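Local coordinates for methylxanthine N3-demethylase NdmB (Pseudomonas putida, PDB 6ICL), which removes the N3-methyl group of theobromine and related methylxanthines with NADH and oxygen, releasing formaldehyde, as a Rieske-type non-heme iron oxygenase, at residues P244-C252 / N259-D267. Numbering follows the deposited sequence.
Sequences PMGDFTYRC and NLEIKLWKD
One face of the Trp265 indole takes the side chain of Met245 and the CA of Gly246: Met245 CB lies toward the rim, 3.4 Å from Trp265 CE3, Met245 CG makes a CH-pi contact with the six-membered ring, and Gly246 CA makes another, 3.8 Å from the centroid of the five-membered ring. At the indole edge, Trp265 NE1 donates a weak hydrogen bond to Asp247 OD1, 3.3 Å away, with the carboxylate turned 71° from the ring plane. The Tyr250 ring takes Leu260 CD1 over one face, 3.8 Å from its centroid; on the same side of the sheet that methyl also sits in plane at the edge of the Phe248 ring. With CG of Leu260 anti to the backbone N (chi1 167°), CD1 reaches between the two aromatic residues. Phe248 CE2 meets Ile262 CD1 at 3.5 Å, the two side chains running alongside each other. Tyr250 also stacks on Phe228 of the adjacent strand and touches Phe195, so an alanine here would probably leave Leu260 CD1 and Phe228 without the ring they pack on.

Strands 246-253 and 257-264 form an antiparallel hairpin within the seven-stranded sheet of the oxygenase's C-terminal domain. Paired backbone bonds join Asp247 with Lys263, Thr249 with Glu261 and Arg251 with Asn259; beyond them, Trp265 N donates almost straight to Met245 O (2.9 Å, 177°). On the polar side, one water donates to Thr249 O and accepts from Asn259 ND2, while Asn259 OD1 accepts from Ser164 N. Arg251 and Glu261 form salt bridges outward, to Glu225 and Arg270 on the flanking strands. The hairpin therefore presents two chemistries: an aromatic and aliphatic side, with the Tyr250 side chain about 10 Å from the catalytic-domain iron, and a hydrated, charged side bound to both neighbouring strands.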
ATOM      1  N   PRO A 244       5.121 -40.868 -19.482  1.00 81.63           N
ATOM      2  CA  PRO A 244       6.013 -42.027 -19.625  1.00 82.77           C
ATOM      3  C   PRO A 244       6.445 -42.598 -18.270  1.00 80.21           C
ATOM      4  O   PRO A 244       6.670 -41.844 -17.327  1.00 81.86           O
ATOM      5  CB  PRO A 244       7.213 -41.452 -20.386  1.00 81.36           C
ATOM      6  CG  PRO A 244       7.262 -40.019 -19.962  1.00 79.45           C
ATOM      7  CD  PRO A 244       5.819 -39.595 -19.745  1.00 81.99           C
ATOM      8  N   MET A 245       6.568 -43.916 -18.179  1.00 76.41           N
ATOM      9  CA  MET A 245       6.765 -44.571 -16.895  1.00 69.36           C
ATOM     10  C   MET A 245       8.249 -44.645 -16.521  1.00 69.17           C
ATOM     11  O   MET A 245       9.141 -44.640 -17.380  1.00 66.61           O
ATOM     12  CB  MET A 245       6.143 -45.967 -16.923  1.00 71.52           C
ATOM     13  CG  MET A 245       4.999 -46.170 -15.937  1.00 76.28           C
ATOM     14  SD  MET A 245       3.641 -45.000 -16.172  1.00 91.78           S
ATOM     15  CE  MET A 245       3.123 -45.407 -17.840  1.00 83.36           C
ATOM     16  N   GLY A 246       8.503 -44.714 -15.213  1.00 59.17           N
ATOM     17  CA  GLY A 246       9.868 -44.720 -14.725  1.00 55.86           C
ATOM     18  C   GLY A 246       9.959 -45.237 -13.307  1.00 55.61           C
ATOM     19  O   GLY A 246       8.952 -45.506 -12.649  1.00 55.76           O
ATOM     20  N   ASP A 247      11.196 -45.399 -12.850  1.00 51.84           N
ATOM     21  CA  ASP A 247      11.471 -45.749 -11.464  1.00 55.11           C
ATOM     22  C   ASP A 247      11.857 -44.501 -10.685  1.00 49.81           C
ATOM     23  O   ASP A 247      12.407 -43.553 -11.245  1.00 46.34           O
ATOM     24  CB  ASP A 247      12.605 -46.770 -11.348  1.00 53.32           C
ATOM     25  CG  ASP A 247      12.163 -48.179 -11.704  1.00 61.21           C
ATOM     26  OD1 ASP A 247      11.009 -48.542 -11.387  1.00 66.87           O
ATOM     27  OD2 ASP A 247      12.974 -48.917 -12.297  1.00 68.93           O
ATOM     28  N   PHE A 248      11.612 -44.545  -9.377  1.00 46.09           N
ATOM     29  CA  PHE A 248      11.871 -43.444  -8.456  1.00 42.96           C
ATOM     30  C   PHE A 248      12.795 -43.959  -7.362  1.00 44.14           C
ATOM     31  O   PHE A 248      12.382 -44.754  -6.510  1.00 46.02           O
ATOM     32  CB  PHE A 248      10.561 -42.902  -7.886  1.00 42.01           C
ATOM     33  CG  PHE A 248       9.594 -42.440  -8.948  1.00 49.93           C
ATOM     34  CD1 PHE A 248       8.687 -43.330  -9.522  1.00 52.52           C
ATOM     35  CD2 PHE A 248       9.605 -41.124  -9.384  1.00 44.40           C
ATOM     36  CE1 PHE A 248       7.812 -42.912 -10.515  1.00 55.66           C
ATOM     37  CE2 PHE A 248       8.736 -40.697 -10.374  1.00 46.32           C
ATOM     38  CZ  PHE A 248       7.837 -41.585 -10.940  1.00 52.32           C
ATOM     39  N   THR A 249      14.041 -43.513  -7.389  1.00 39.18           N
ATOM     40  CA  THR A 249      15.066 -43.984  -6.472  1.00 40.49           C
ATOM     41  C   THR A 249      15.456 -42.836  -5.552  1.00 39.69           C
ATOM     42  O   THR A 249      15.992 -41.822  -6.013  1.00 38.38           O
ATOM     43  CB  THR A 249      16.274 -44.499  -7.257  1.00 43.49           C
ATOM     44  OG1 THR A 249      15.830 -45.438  -8.248  1.00 43.05           O
ATOM     45  CG2 THR A 249      17.256 -45.169  -6.337  1.00 44.24           C
ATOM     46  N   TYR A 250      15.208 -43.004  -4.256  1.00 44.13           N
ATOM     47  CA  TYR A 250      15.415 -41.955  -3.267  1.00 39.87           C
ATOM     48  C   TYR A 250      16.637 -42.253  -2.421  1.00 45.17           C
ATOM     49  O   TYR A 250      16.741 -43.331  -1.828  1.00 40.58           O
ATOM     50  CB  TYR A 250      14.210 -41.805  -2.342  1.00 39.54           C
ATOM     51  CG  TYR A 250      12.943 -41.354  -3.023  1.00 40.51           C
ATOM     52  CD1 TYR A 250      12.169 -42.256  -3.737  1.00 38.78           C
ATOM     53  CD2 TYR A 250      12.494 -40.035  -2.908  1.00 39.06           C
ATOM     54  CE1 TYR A 250      11.004 -41.880  -4.335  1.00 42.67           C
ATOM     55  CE2 TYR A 250      11.324 -39.633  -3.519  1.00 37.11           C
ATOM     56  CZ  TYR A 250      10.577 -40.571  -4.236  1.00 41.94           C
ATOM     57  OH  TYR A 250       9.406 -40.227  -4.871  1.00 41.37           O
ATOM     58  N   ARG A 251      17.541 -41.278  -2.344  1.00 38.69           N
ATOM     59  CA  ARG A 251      18.575 -41.236  -1.323  1.00 37.96           C
ATOM     60  C   ARG A 251      18.386 -39.938  -0.562  1.00 42.13           C
ATOM     61  O   ARG A 251      18.439 -38.853  -1.154  1.00 40.31           O
ATOM     62  CB  ARG A 251      19.973 -41.325  -1.934  1.00 42.44           C
ATOM     63  CG  ARG A 251      20.258 -42.673  -2.613  1.00 44.75           C
ATOM     64  CD  ARG A 251      21.691 -42.717  -3.133  1.00 41.49           C
ATOM     65  NE  ARG A 251      22.666 -42.401  -2.085  1.00 44.76           N
ATOM     66  CZ  ARG A 251      23.980 -42.431  -2.279  1.00 42.53           C
ATOM     67  NH1 ARG A 251      24.448 -42.762  -3.474  1.00 45.31           N
ATOM     68  NH2 ARG A 251      24.824 -42.148  -1.292  1.00 42.71           N
ATOM     69  N   CYS A 252      18.154 -40.047   0.741  1.00 41.32           N
ATOM     70  CA  CYS A 252      17.625 -38.952   1.548  1.00 36.64           C
ATOM     71  C   CYS A 252      18.537 -38.734   2.739  1.00 43.13           C
ATOM     72  O   CYS A 252      18.309 -39.354   3.783  1.00 40.64           O
ATOM     73  CB  CYS A 252      16.199 -39.274   2.009  1.00 34.49           C
ATOM     74  SG  CYS A 252      14.994 -39.389   0.688  1.00 39.72           S
ATOM     75  N   ASN A 259      17.139 -36.760  -2.539  1.00 39.45           N
ATOM     76  CA  ASN A 259      17.644 -36.879  -3.897  1.00 35.91           C
ATOM     77  C   ASN A 259      16.768 -37.903  -4.611  1.00 42.72           C
ATOM     78  O   ASN A 259      16.799 -39.095  -4.273  1.00 38.19           O
ATOM     79  CB  ASN A 259      19.120 -37.291  -3.901  1.00 38.94           C
ATOM     80  CG  ASN A 259      19.708 -37.324  -5.296  1.00 43.12           C
ATOM     81  OD1 ASN A 259      20.273 -36.328  -5.776  1.00 44.32           O
ATOM     82  ND2 ASN A 259      19.570 -38.466  -5.969  1.00 42.27           N
ATOM     83  N   LEU A 260      15.961 -37.434  -5.576  1.00 39.03           N
ATOM     84  CA  LEU A 260      15.049 -38.295  -6.317  1.00 39.99           C
ATOM     85  C   LEU A 260      15.608 -38.514  -7.713  1.00 43.16           C
ATOM     86  O   LEU A 260      15.630 -37.591  -8.537  1.00 37.58           O
ATOM     87  CB  LEU A 260      13.639 -37.716  -6.401  1.00 38.86           C
ATOM     88  CG  LEU A 260      12.788 -38.474  -7.435  1.00 43.05           C
ATOM     89  CD1 LEU A 260      12.715 -40.009  -7.138  1.00 38.83           C
ATOM     90  CD2 LEU A 260      11.382 -37.864  -7.579  1.00 39.54           C
ATOM     91  N   GLU A 261      16.025 -39.745  -7.989  1.00 42.62           N
ATOM     92  CA  GLU A 261      16.428 -40.127  -9.330  1.00 40.61           C
ATOM     93  C   GLU A 261      15.237 -40.751 -10.044  1.00 43.45           C
ATOM     94  O   GLU A 261      14.662 -41.738  -9.565  1.00 42.13           O
ATOM     95  CB  GLU A 261      17.597 -41.101  -9.288  1.00 45.76           C
ATOM     96  CG  GLU A 261      17.897 -41.672 -10.654  1.00 52.65           C
ATOM     97  CD  GLU A 261      18.735 -42.923 -10.572  1.00 58.17           C
ATOM     98  OE1 GLU A 261      19.980 -42.803 -10.536  1.00 62.63           O
ATOM     99  OE2 GLU A 261      18.137 -44.013 -10.508  1.00 59.50           O
ATOM    100  N   ILE A 262      14.845 -40.166 -11.168  1.00 44.98           N
ATOM    101  CA  ILE A 262      13.812 -40.744 -12.016  1.00 44.67           C
ATOM    102  C   ILE A 262      14.505 -41.354 -13.226  1.00 51.67           C
ATOM    103  O   ILE A 262      15.179 -40.647 -13.984  1.00 52.06           O
ATOM    104  CB  ILE A 262      12.766 -39.713 -12.453  1.00 45.31           C
ATOM    105  CG1 ILE A 262      12.158 -38.997 -11.235  1.00 45.72           C
ATOM    106  CG2 ILE A 262      11.691 -40.399 -13.278  1.00 44.00           C
ATOM    107  CD1 ILE A 262      10.920 -38.193 -11.575  1.00 43.73           C
ATOM    108  N   LYS A 263      14.363 -42.666 -13.393  1.00 51.66           N
ATOM    109  CA  LYS A 263      14.905 -43.384 -14.544  1.00 54.89           C
ATOM    110  C   LYS A 263      13.740 -43.861 -15.401  1.00 52.05           C
ATOM    111  O   LYS A 263      12.888 -44.611 -14.925  1.00 52.97           O
ATOM    112  CB  LYS A 263      15.777 -44.554 -14.091  1.00 57.49           C
ATOM    113  CG  LYS A 263      16.511 -45.277 -15.217  1.00 66.50           C
ATOM    114  CD  LYS A 263      17.309 -46.436 -14.650  1.00 79.91           C
ATOM    115  CE  LYS A 263      17.807 -47.371 -15.741  1.00 96.67           C
ATOM    116  NZ  LYS A 263      18.368 -48.623 -15.153  1.00101.37           N
ATOM    117  N   LEU A 264      13.677 -43.397 -16.644  1.00 57.24           N
ATOM    118  CA  LEU A 264      12.595 -43.809 -17.528  1.00 63.48           C
ATOM    119  C   LEU A 264      12.757 -45.276 -17.924  1.00 65.76           C
ATOM    120  O   LEU A 264      13.876 -45.769 -18.101  1.00 60.20           O
ATOM    121  CB  LEU A 264      12.558 -42.935 -18.784  1.00 69.77           C
ATOM    122  CG  LEU A 264      11.996 -41.516 -18.673  1.00 68.83           C
ATOM    123  CD1 LEU A 264      10.694 -41.503 -17.878  1.00 65.69           C
ATOM    124  CD2 LEU A 264      13.018 -40.557 -18.070  1.00 68.98           C
ATOM    125  N   TRP A 265      11.623 -45.972 -18.048  1.00 62.13           N
ATOM    126  CA  TRP A 265      11.637 -47.366 -18.479  1.00 63.43           C
ATOM    127  C   TRP A 265      12.016 -47.473 -19.948  1.00 68.32           C
ATOM    128  O   TRP A 265      13.008 -48.121 -20.305  1.00 67.86           O
ATOM    129  CB  TRP A 265      10.272 -47.999 -18.232  1.00 57.44           C
ATOM    130  CG  TRP A 265       9.981 -48.242 -16.799  1.00 55.26           C
ATOM    131  CD1 TRP A 265      10.836 -48.083 -15.748  1.00 53.90           C
ATOM    132  CD2 TRP A 265       8.740 -48.693 -16.248  1.00 56.69           C
ATOM    133  NE1 TRP A 265      10.199 -48.411 -14.566  1.00 53.01           N
ATOM    134  CE2 TRP A 265       8.913 -48.789 -14.848  1.00 57.01           C
ATOM    135  CE3 TRP A 265       7.499 -49.038 -16.803  1.00 56.78           C
ATOM    136  CZ2 TRP A 265       7.890 -49.216 -13.996  1.00 58.29           C
ATOM    137  CZ3 TRP A 265       6.479 -49.448 -15.956  1.00 57.70           C
ATOM    138  CH2 TRP A 265       6.682 -49.535 -14.566  1.00 60.83           C
ATOM    139  N   LYS A 266      11.219 -46.852 -20.813  1.00 69.69           N
ATOM    140  CA  LYS A 266      11.557 -46.742 -22.225  1.00 72.56           C
ATOM    141  C   LYS A 266      12.715 -45.770 -22.358  1.00 75.58           C
ATOM    142  O   LYS A 266      12.529 -44.567 -22.145  1.00 83.25           O
ATOM    143  CB  LYS A 266      10.349 -46.265 -23.028  1.00 79.08           C
ATOM    144  CG  LYS A 266       9.134 -47.191 -22.954  1.00 83.38           C
ATOM    145  CD  LYS A 266       8.270 -47.082 -24.212  1.00 85.46           C
ATOM    146  CE  LYS A 266       7.182 -48.148 -24.228  1.00 82.64           C
ATOM    147  NZ  LYS A 266       6.554 -48.249 -25.570  1.00 87.44           N
ATOM    148  N   ASP A 267      13.899 -46.297 -22.699  1.00 74.54           N
ATOM    149  CA  ASP A 267      15.172 -45.575 -22.743  1.00 71.52           C
ATOM    150  C   ASP A 267      15.783 -45.609 -21.344  1.00 74.05           C
ATOM    151  O   ASP A 267      15.136 -46.073 -20.405  1.00 77.45           O
ATOM    152  CB  ASP A 267      14.974 -44.153 -23.297  1.00 75.55           C
ATOM    153  CG  ASP A 267      16.123 -43.226 -23.009  1.00 80.70           C
ATOM    154  OD1 ASP A 267      17.283 -43.700 -22.928  1.00 84.09           O
ATOM    155  OD2 ASP A 267      15.858 -42.011 -22.864  1.00 82.47           O
TER
HETATM  156  O   HOH W   1      18.602 -41.042  -5.350  1.00 40.11           O
HETATM  157  O   HOH W   2      15.382 -44.501 -10.420  1.00 48.67           O